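Local coordinates for protein geranyltranstransferase (IspA) (Helicobacter pylori, PDB 3Q1O) that probably acts as a magnesium-dependent prenyltransferase of isoprenoid biosynthesis, and binds dimethylallyl diphosphate, at residues A[46-51]-A[90-95]; A[51-56]-A[113-118]. All coordinates share one frame; numbering follows the deposited sequence.

Interaction 1: A[46-51]-A[90-95]. With DMA (dimethylallyl diphosphate), chain F.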
ATOM      1  N   ALA A  46     -10.092  15.171  -2.998  1.00 43.84           N
ATOM      2  CA  ALA A  46      -9.390  14.955  -1.737  1.00 43.20           C
ATOM      3  C   ALA A  46      -8.260  13.925  -1.831  1.00 45.06           C
ATOM      4  O   ALA A  46      -7.323  13.953  -1.033  1.00 41.92           O
ATOM      5  CB  ALA A  46     -10.378  14.547  -0.670  1.00 39.29           C
ATOM      6  N   PHE A  47      -8.363  13.032  -2.812  1.00 43.18           N
ATOM      7  CA  PHE A  47      -7.382  11.989  -3.034  1.00 40.12           C
ATOM      8  C   PHE A  47      -5.993  12.552  -3.322  1.00 42.45           C
ATOM      9  O   PHE A  47      -5.008  12.128  -2.711  1.00 42.36           O
ATOM     10  CB  PHE A  47      -7.842  11.066  -4.167  1.00 35.70           C
ATOM     11  CG  PHE A  47      -6.769  10.150  -4.686  1.00 34.82           C
ATOM     12  CD1 PHE A  47      -6.302   9.090  -3.911  1.00 35.59           C
ATOM     13  CD2 PHE A  47      -6.229  10.342  -5.956  1.00 33.41           C
ATOM     14  CE1 PHE A  47      -5.310   8.234  -4.395  1.00 35.83           C
ATOM     15  CE2 PHE A  47      -5.240   9.495  -6.446  1.00 38.79           C
ATOM     16  CZ  PHE A  47      -4.783   8.434  -5.667  1.00 34.71           C
ATOM     17  N   PHE A  48      -5.918  13.503  -4.244  1.00 40.53           N
ATOM     18  CA  PHE A  48      -4.630  14.045  -4.665  1.00 41.71           C
ATOM     19  C   PHE A  48      -4.326  15.402  -4.032  1.00 41.15           C
ATOM     20  O   PHE A  48      -3.267  15.985  -4.279  1.00 44.23           O
ATOM     21  CB  PHE A  48      -4.578  14.154  -6.188  1.00 36.92           C
ATOM     22  CG  PHE A  48      -3.226  13.875  -6.768  1.00 43.42           C
ATOM     23  CD1 PHE A  48      -2.606  12.643  -6.558  1.00 40.23           C
ATOM     24  CD2 PHE A  48      -2.577  14.833  -7.538  1.00 46.43           C
ATOM     25  CE1 PHE A  48      -1.363  12.372  -7.099  1.00 36.77           C
ATOM     26  CE2 PHE A  48      -1.326  14.571  -8.090  1.00 46.73           C
ATOM     27  CZ  PHE A  48      -0.718  13.336  -7.868  1.00 43.78           C
ATOM     28  N   GLU A  49      -5.260  15.890  -3.221  1.00 41.85           N
ATOM     29  CA  GLU A  49      -5.166  17.207  -2.596  1.00 43.41           C
ATOM     30  C   GLU A  49      -3.844  17.421  -1.850  1.00 45.76           C
ATOM     31  O   GLU A  49      -3.157  18.419  -2.109  1.00 46.51           O
ATOM     32  CB  GLU A  49      -6.356  17.433  -1.655  1.00 46.62           C
ATOM     33  CG  GLU A  49      -6.535  18.872  -1.196  1.00 52.76           C
ATOM     34  CD  GLU A  49      -7.802  19.073  -0.379  1.00 58.32           C
ATOM     35  OE1 GLU A  49      -8.846  18.485  -0.726  1.00 62.80           O
ATOM     36  OE2 GLU A  49      -7.756  19.825   0.612  1.00 67.03           O
ATOM     37  N   MET A  50      -3.477  16.482  -0.966  1.00 40.07           N
ATOM     38  CA  MET A  50      -2.254  16.616  -0.152  1.00 40.83           C
ATOM     39  C   MET A  50      -0.954  16.601  -0.951  1.00 40.89           C
ATOM     40  O   MET A  50       0.023  17.239  -0.555  1.00 41.46           O
ATOM     41  CB  MET A  50      -2.196  15.600   0.998  1.00 39.48           C
ATOM     42  CG  MET A  50      -2.524  16.201   2.373  1.00 56.57           C
ATOM     43  SD  MET A  50      -1.362  17.485   2.914  1.00 43.56           S
ATOM     44  CE  MET A  50      -2.490  18.545   3.792  1.00 49.71           C
ATOM     45  N   VAL A  51      -0.956  15.889  -2.073  1.00 36.92           N
ATOM     46  CA  VAL A  51       0.180  15.885  -2.993  1.00 38.82           C
ATOM     47  C   VAL A  51       0.329  17.264  -3.612  1.00 43.44           C
ATOM     48  O   VAL A  51       1.422  17.827  -3.637  1.00 46.70           O
ATOM     49  CB  VAL A  51      -0.004  14.838  -4.116  1.00 36.82           C
ATOM     50  CG1 VAL A  51       1.209  14.793  -5.005  1.00 29.92           C
ATOM     51  CG2 VAL A  51      -0.268  13.460  -3.524  1.00 35.78           C
ATOM     52  N   ILE A  90       7.032   7.670  -5.513  1.00 37.04           N
ATOM     53  CA  ILE A  90       7.792   7.944  -4.295  1.00 34.65           C
ATOM     54  C   ILE A  90       7.105   9.044  -3.492  1.00 37.45           C
ATOM     55  O   ILE A  90       6.945   8.934  -2.262  1.00 36.95           O
ATOM     56  CB  ILE A  90       9.263   8.339  -4.617  1.00 37.79           C
ATOM     57  CG1 ILE A  90       9.987   7.202  -5.342  1.00 35.18           C
ATOM     58  CG2 ILE A  90      10.031   8.674  -3.359  1.00 35.98           C
ATOM     59  CD1 ILE A  90      11.306   7.620  -5.954  1.00 34.70           C
ATOM     60  N   GLU A  91       6.675  10.088  -4.199  1.00 36.57           N
ATOM     61  CA  GLU A  91       5.996  11.213  -3.572  1.00 33.88           C
ATOM     62  C   GLU A  91       4.622  10.832  -3.013  1.00 37.36           C
ATOM     63  O   GLU A  91       4.233  11.300  -1.937  1.00 38.39           O
ATOM     64  CB  GLU A  91       5.900  12.395  -4.544  1.00 37.46           C
ATOM     65  CG  GLU A  91       5.381  13.708  -3.935  1.00 34.93           C
ATOM     66  CD  GLU A  91       6.286  14.291  -2.850  1.00 40.91           C
ATOM     67  OE1 GLU A  91       7.463  13.885  -2.733  1.00 42.14           O
ATOM     68  OE2 GLU A  91       5.813  15.180  -2.112  1.00 38.69           O
ATOM     69  N   CYS A  92       3.901   9.970  -3.721  1.00 33.37           N
ATOM     70  CA  CYS A  92       2.620   9.481  -3.216  1.00 36.92           C
ATOM     71  C   CYS A  92       2.772   8.702  -1.917  1.00 35.49           C
ATOM     72  O   CYS A  92       2.048   8.966  -0.953  1.00 38.88           O
ATOM     73  CB  CYS A  92       1.898   8.638  -4.262  1.00 38.19           C
ATOM     74  SG  CYS A  92       1.228   9.628  -5.585  1.00 37.33           S
ATOM     75  N   LEU A  93       3.723   7.767  -1.888  1.00 31.02           N
ATOM     76  CA  LEU A  93       3.995   7.000  -0.673  1.00 33.42           C
ATOM     77  C   LEU A  93       4.434   7.903   0.469  1.00 31.53           C
ATOM     78  O   LEU A  93       3.975   7.737   1.593  1.00 37.52           O
ATOM     79  CB  LEU A  93       5.028   5.892  -0.912  1.00 34.81           C
ATOM     80  CG  LEU A  93       5.049   4.831   0.195  1.00 35.83           C
ATOM     81  CD1 LEU A  93       4.213   3.635  -0.193  1.00 38.16           C
ATOM     82  CD2 LEU A  93       6.455   4.389   0.494  1.00 46.43           C
ATOM     83  N   HIS A  94       5.308   8.862   0.175  1.00 33.42           N
ATOM     84  CA  HIS A  94       5.706   9.863   1.159  1.00 35.72           C
ATOM     85  C   HIS A  94       4.500  10.670   1.680  1.00 37.66           C
ATOM     86  O   HIS A  94       4.321  10.804   2.891  1.00 39.62           O
ATOM     87  CB  HIS A  94       6.795  10.781   0.594  1.00 36.87           C
ATOM     88  CG  HIS A  94       7.122  11.937   1.483  1.00 36.82           C
ATOM     89  ND1 HIS A  94       7.519  11.778   2.794  1.00 34.41           N
ATOM     90  CD2 HIS A  94       7.101  13.271   1.254  1.00 35.99           C
ATOM     91  CE1 HIS A  94       7.718  12.966   3.338  1.00 39.51           C
ATOM     92  NE2 HIS A  94       7.472  13.888   2.425  1.00 36.27           N
ATOM     93  N   THR A  95       3.663  11.160   0.764  1.00 35.11           N
ATOM     94  CA  THR A  95       2.444  11.896   1.115  1.00 31.67           C
ATOM     95  C   THR A  95       1.466  11.069   1.966  1.00 36.00           C
ATOM     96  O   THR A  95       0.902  11.579   2.941  1.00 37.34           O
ATOM     97  CB  THR A  95       1.723  12.423  -0.143  1.00 31.69           C
ATOM     98  OG1 THR A  95       2.630  13.213  -0.925  1.00 36.34           O
ATOM     99  CG2 THR A  95       0.540  13.272   0.233  1.00 32.12           C
TER
HETATM  100  C1  DMA F 500       8.360  15.495   6.310  1.00 43.97           C
HETATM  101  O1  DMA F 500       9.041  15.501   5.052  1.00 46.13           O
HETATM  102  C2  DMA F 500       8.620  14.067   6.722  1.00 53.43           C
HETATM  103  C3  DMA F 500       9.697  13.711   7.439  1.00 60.34           C
HETATM  104  C4  DMA F 500      10.689  14.718   7.950  1.00 52.44           C
HETATM  105  C5  DMA F 500       9.889  12.254   7.757  1.00 53.32           C
HETATM  106  PA  DMA F 500       9.477  16.796   4.226  1.00 50.91           P
HETATM  107  O1A DMA F 500      10.088  16.312   2.931  1.00 37.10           O
HETATM  108  O2A DMA F 500      10.262  17.707   5.144  1.00 55.13           O
HETATM  109  O3A DMA F 500       8.044  17.478   3.926  1.00 56.93           O
HETATM  110  PB  DMA F 500       7.495  17.782   2.441  1.00 47.44           P
HETATM  111  O1B DMA F 500       6.197  18.492   2.742  1.00 51.59           O
HETATM  112  O2B DMA F 500       8.561  18.619   1.764  1.00 43.14           O
HETATM  113  O3B DMA F 500       7.332  16.424   1.813  1.00 49.73           O
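Phe48 approaches Cys92 with the rim of its ring, CE1 standing 4.1 Å from Cys92 SG. The sulfur lies at the ring edge, 75° off the normal, so this is an edge-on sulfur-aromatic contact. One face of the same ring is taken up from within its own helix, where Val51 CB sits 3.9 Å above the plane of the Phe48 ring, over its centre. Met50 touches the other helix through the root of its side chain, CB lying 3.7 Å from Thr95 CG2; beyond that the chain bends twice and carries the thioether away.

The two helices, 43-52 and 80-101, cross almost perpendicularly here, at 97° with axes 9.9 Å apart, in the all-helical isoprenoid synthase fold. Farther along, helix 80-101 leads to the aspartate-rich motif, whose Asp101 and Asp107 bind magnesium.

Val51 completes the crossing. Its CG2 meets Thr95 CG2 at 3.8 Å, the two side chains running at about a right angle, while Val51 CG1 points to the aliphatic part of Glu91, whose carboxylate is engaged by Arg57. With chi1 at -55°, Thr95 turns its methyl to Met50 and Val51 and leaves its hydroxyl beside the backbone N. From there OG1 donates to Glu91 O over 2.7 Å, coming from above the carbonyl plane, whereas Thr95 N reaches that oxygen from the opposite face. One residue back on this helix, His94 projects into the ligand pocket and donates from NE2 to DMA O3B at 2.6 Å.

Interaction 2: A[51-56]-A[113-118]; sequences VLNGGK and RNHPTL. With DMA (dimethylallyl diphosphate), chain F.
Arg113 lays its extended side chain along the backbone of Gly54 and Gly55 and ends at the diphosphate of the bound dimethylallyl diphosphate. Its CB rests 4.0 Å from Gly54 N and also faces the CB of Asn53. CG touches the Gly54 carbonyl carbon on one flank and DMA O1B on another, and CD comes within 3.3 Å of Gly54 O. This carbonyl oxygen then lies over one face of the guanidinium, displaced toward its rim, at an angle too poor for a hydrogen bond. NE turns to the ligand instead and donates to DMA O1B over 3.1 Å, at 157°. At the tip, NH2 bonds DMA O3B, also at 3.1 Å, and shares a salt bridge with Glu91. NH1, on the other branch, brings the guanidinium edge to Val51 CA (3.6 Å from NH1) and is bonded to Met50 O and Thr95 OG1. Partners on all three nitrogens thus fix the rotation of the group.

Gly54 and Gly55, both at positive phi, begin the GGKR motif of the family, and Arg113 belongs to the arginine pair, Arg112 and Arg113, after the first aspartate-rich motif. The next motif residue, Lys56, donates its backbone N almost straight (177°) to DMA O2B at 2.7 Å, and its side chain, bent at its last two torsions, brings NZ back to bond both DMA O2A and DMA O2B.

Beside this, the Asn53 amide stacks nearly parallel on the His115 imidazole, ND2 lying 3.6 Å above the ring plane, over its centre. His115 ND1 donates to Arg113 O at 3.0 Å, which steadies the ring. The contact joins the turn after helix 43-52 to the small hairpin of strands 111-112 and 115-116, with Arg113 against His94 and Leu98 of helix 80-101 and Val51 against Leu134 of helix 124-143.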
ATOM      1  N   VAL A  51      -0.956  15.889  -2.073  1.00 36.92           N
ATOM      2  CA  VAL A  51       0.180  15.885  -2.993  1.00 38.82           C
ATOM      3  C   VAL A  51       0.329  17.264  -3.612  1.00 43.44           C
ATOM      4  O   VAL A  51       1.422  17.827  -3.637  1.00 46.70           O
ATOM      5  CB  VAL A  51      -0.004  14.838  -4.116  1.00 36.82           C
ATOM      6  CG1 VAL A  51       1.209  14.793  -5.005  1.00 29.92           C
ATOM      7  CG2 VAL A  51      -0.268  13.460  -3.524  1.00 35.78           C
ATOM      8  N   LEU A  52      -0.792  17.813  -4.077  1.00 48.27           N
ATOM      9  CA  LEU A  52      -0.814  19.107  -4.748  1.00 50.69           C
ATOM     10  C   LEU A  52      -0.540  20.276  -3.812  1.00 50.74           C
ATOM     11  O   LEU A  52      -0.059  21.311  -4.259  1.00 53.76           O
ATOM     12  CB  LEU A  52      -2.159  19.329  -5.448  1.00 50.82           C
ATOM     13  CG  LEU A  52      -2.505  18.520  -6.698  1.00 52.04           C
ATOM     14  CD1 LEU A  52      -3.880  18.933  -7.197  1.00 57.93           C
ATOM     15  CD2 LEU A  52      -1.474  18.702  -7.794  1.00 54.44           C
ATOM     16  N   ASN A  53      -0.842  20.102  -2.526  1.00 51.37           N
ATOM     17  CA  ASN A  53      -0.744  21.174  -1.529  1.00 54.66           C
ATOM     18  C   ASN A  53       0.626  21.811  -1.364  1.00 59.11           C
ATOM     19  O   ASN A  53       0.730  22.985  -1.007  1.00 64.58           O
ATOM     20  CB  ASN A  53      -1.236  20.690  -0.169  1.00 54.91           C
ATOM     21  CG  ASN A  53      -2.739  20.751  -0.040  1.00 55.80           C
ATOM     22  OD1 ASN A  53      -3.308  20.225   0.917  1.00 59.67           O
ATOM     23  ND2 ASN A  53      -3.399  21.384  -1.010  1.00 52.44           N
ATOM     24  N   GLY A  54       1.673  21.036  -1.617  1.00 59.84           N
ATOM     25  CA  GLY A  54       3.032  21.545  -1.533  1.00 57.17           C
ATOM     26  C   GLY A  54       4.012  20.436  -1.243  1.00 56.22           C
ATOM     27  O   GLY A  54       3.715  19.261  -1.460  1.00 57.89           O
ATOM     28  N   GLY A  55       5.179  20.820  -0.744  1.00 54.53           N
ATOM     29  CA  GLY A  55       6.246  19.885  -0.436  1.00 48.95           C
ATOM     30  C   GLY A  55       7.492  20.304  -1.176  1.00 46.66           C
ATOM     31  O   GLY A  55       7.406  20.912  -2.240  1.00 47.35           O
ATOM     32  N   LYS A  56       8.653  19.979  -0.615  1.00 43.85           N
ATOM     33  CA  LYS A  56       9.932  20.314  -1.241  1.00 41.17           C
ATOM     34  C   LYS A  56      10.263  19.377  -2.399  1.00 39.61           C
ATOM     35  O   LYS A  56      11.154  19.677  -3.194  1.00 41.00           O
ATOM     36  CB  LYS A  56      11.072  20.267  -0.220  1.00 41.21           C
ATOM     37  CG  LYS A  56      11.017  21.353   0.848  1.00 50.83           C
ATOM     38  CD  LYS A  56      12.136  21.186   1.883  1.00 48.57           C
ATOM     39  CE  LYS A  56      11.934  19.949   2.758  1.00 45.47           C
ATOM     40  NZ  LYS A  56      10.617  19.953   3.464  1.00 48.31           N
ATOM     41  N   ARG A 113       1.829  21.449   4.793  1.00 58.30           N
ATOM     42  CA  ARG A 113       2.128  22.026   3.477  1.00 59.84           C
ATOM     43  C   ARG A 113       1.303  23.303   3.230  1.00 62.92           C
ATOM     44  O   ARG A 113       0.779  23.517   2.131  1.00 63.41           O
ATOM     45  CB  ARG A 113       1.954  20.977   2.356  1.00 59.54           C
ATOM     46  CG  ARG A 113       2.906  19.777   2.459  1.00 55.47           C
ATOM     47  CD  ARG A 113       2.490  18.612   1.553  1.00 52.77           C
ATOM     48  NE  ARG A 113       3.570  17.631   1.387  1.00 48.60           N
ATOM     49  CZ  ARG A 113       3.589  16.641   0.492  1.00 51.91           C
ATOM     50  NH1 ARG A 113       2.587  16.460  -0.356  1.00 60.00           N
ATOM     51  NH2 ARG A 113       4.624  15.821   0.441  1.00 52.12           N
ATOM     52  N   ASN A 114       1.202  24.118   4.289  1.00 62.72           N
ATOM     53  CA  ASN A 114       0.427  25.377   4.351  1.00 65.65           C
ATOM     54  C   ASN A 114      -1.083  25.267   4.092  1.00 64.65           C
ATOM     55  O   ASN A 114      -1.718  26.220   3.638  1.00 65.72           O
ATOM     56  CB  ASN A 114       1.072  26.478   3.490  1.00 65.97           C
ATOM     57  CG  ASN A 114       2.441  26.889   4.004  1.00 72.99           C
ATOM     58  OD1 ASN A 114       2.559  27.572   5.028  1.00 79.55           O
ATOM     59  ND2 ASN A 114       3.487  26.467   3.300  1.00 66.92           N
ATOM     60  N   HIS A 115      -1.643  24.100   4.409  1.00 62.94           N
ATOM     61  CA  HIS A 115      -3.041  23.779   4.135  1.00 59.55           C
ATOM     62  C   HIS A 115      -3.603  22.914   5.261  1.00 58.18           C
ATOM     63  O   HIS A 115      -2.832  22.266   5.971  1.00 58.93           O
ATOM     64  CB  HIS A 115      -3.158  23.041   2.796  1.00 57.10           C
ATOM     65  CG  HIS A 115      -3.070  23.935   1.599  1.00 56.51           C
ATOM     66  ND1 HIS A 115      -1.878  24.212   0.962  1.00 62.88           N
ATOM     67  CD2 HIS A 115      -4.025  24.612   0.921  1.00 61.02           C
ATOM     68  CE1 HIS A 115      -2.102  25.021  -0.057  1.00 61.49           C
ATOM     69  NE2 HIS A 115      -3.398  25.277  -0.106  1.00 69.30           N
ATOM     70  N   PRO A 116      -4.941  22.913   5.449  1.00 59.95           N
ATOM     71  CA  PRO A 116      -5.539  22.011   6.443  1.00 57.58           C
ATOM     72  C   PRO A 116      -5.320  20.538   6.111  1.00 55.76           C
ATOM     73  O   PRO A 116      -5.235  20.172   4.937  1.00 56.27           O
ATOM     74  CB  PRO A 116      -7.029  22.347   6.369  1.00 52.43           C
ATOM     75  CG  PRO A 116      -7.056  23.755   5.930  1.00 56.60           C
ATOM     76  CD  PRO A 116      -5.939  23.871   4.934  1.00 59.85           C
ATOM     77  N   THR A 117      -5.203  19.717   7.150  1.00 53.34           N
ATOM     78  CA  THR A 117      -5.035  18.277   6.988  1.00 50.89           C
ATOM     79  C   THR A 117      -6.372  17.634   6.643  1.00 53.32           C
ATOM     80  O   THR A 117      -7.431  18.182   6.962  1.00 54.84           O
ATOM     81  CB  THR A 117      -4.470  17.630   8.261  1.00 49.51           C
ATOM     82  OG1 THR A 117      -5.227  18.072   9.392  1.00 42.46           O
ATOM     83  CG2 THR A 117      -2.997  17.999   8.446  1.00 44.40           C
ATOM     84  N   LEU A 118      -6.316  16.464   6.010  1.00 50.25           N
ATOM     85  CA  LEU A 118      -7.512  15.811   5.477  1.00 48.62           C
ATOM     86  C   LEU A 118      -8.562  15.518   6.534  1.00 46.99           C
ATOM     87  O   LEU A 118      -9.754  15.623   6.258  1.00 49.19           O
ATOM     88  CB  LEU A 118      -7.155  14.539   4.702  1.00 46.14           C
ATOM     89  CG  LEU A 118      -6.320  14.748   3.437  1.00 45.88           C
ATOM     90  CD1 LEU A 118      -6.065  13.419   2.787  1.00 43.19           C
ATOM     91  CD2 LEU A 118      -6.980  15.718   2.444  1.00 44.27           C
TER
HETATM   92  C1  DMA F 500       8.360  15.495   6.310  1.00 43.97           C
HETATM   93  O1  DMA F 500       9.041  15.501   5.052  1.00 46.13           O
HETATM   94  C2  DMA F 500       8.620  14.067   6.722  1.00 53.43           C
HETATM   95  C3  DMA F 500       9.697  13.711   7.439  1.00 60.34           C
HETATM   96  C4  DMA F 500      10.689  14.718   7.950  1.00 52.44           C
HETATM   97  C5  DMA F 500       9.889  12.254   7.757  1.00 53.32           C
HETATM   98  PA  DMA F 500       9.477  16.796   4.226  1.00 50.91           P
HETATM   99  O1A DMA F 500      10.088  16.312   2.931  1.00 37.10           O
HETATM  100  O2A DMA F 500      10.262  17.707   5.144  1.00 55.13           O
HETATM  101  O3A DMA F 500       8.044  17.478   3.926  1.00 56.93           O
HETATM  102  PB  DMA F 500       7.495  17.782   2.441  1.00 47.44           P
HETATM  103  O1B DMA F 500       6.197  18.492   2.742  1.00 51.59           O
HETATM  104  O2B DMA F 500       8.561  18.619   1.764  1.00 43.14           O
HETATM  105  O3B DMA F 500       7.332  16.424   1.813  1.00 49.73           O

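How the interactions relate
From the N terminus, helix 43-52 supplies the first segment of interaction 1, and its last turn with the glycine-containing loop after it supplies that of interaction 2. The chain then passes through helices 58-70 and 73-77 before helix 80-101 returns to helix 43-52 and closes the first loop at 90-95. It continues past the aspartate-rich motif into the hairpin, where 113-118 closes the second loop. The segments alternate, so the two loops cross, sharing Val51. Interaction 1 joins two helices in the interior; interaction 2 ties the turn after the first of them to the hairpin. Their centres are 9 Å apart, bridged by Arg113, which reaches Met50 O and Glu91 of interaction 1, and both border the same diphosphate.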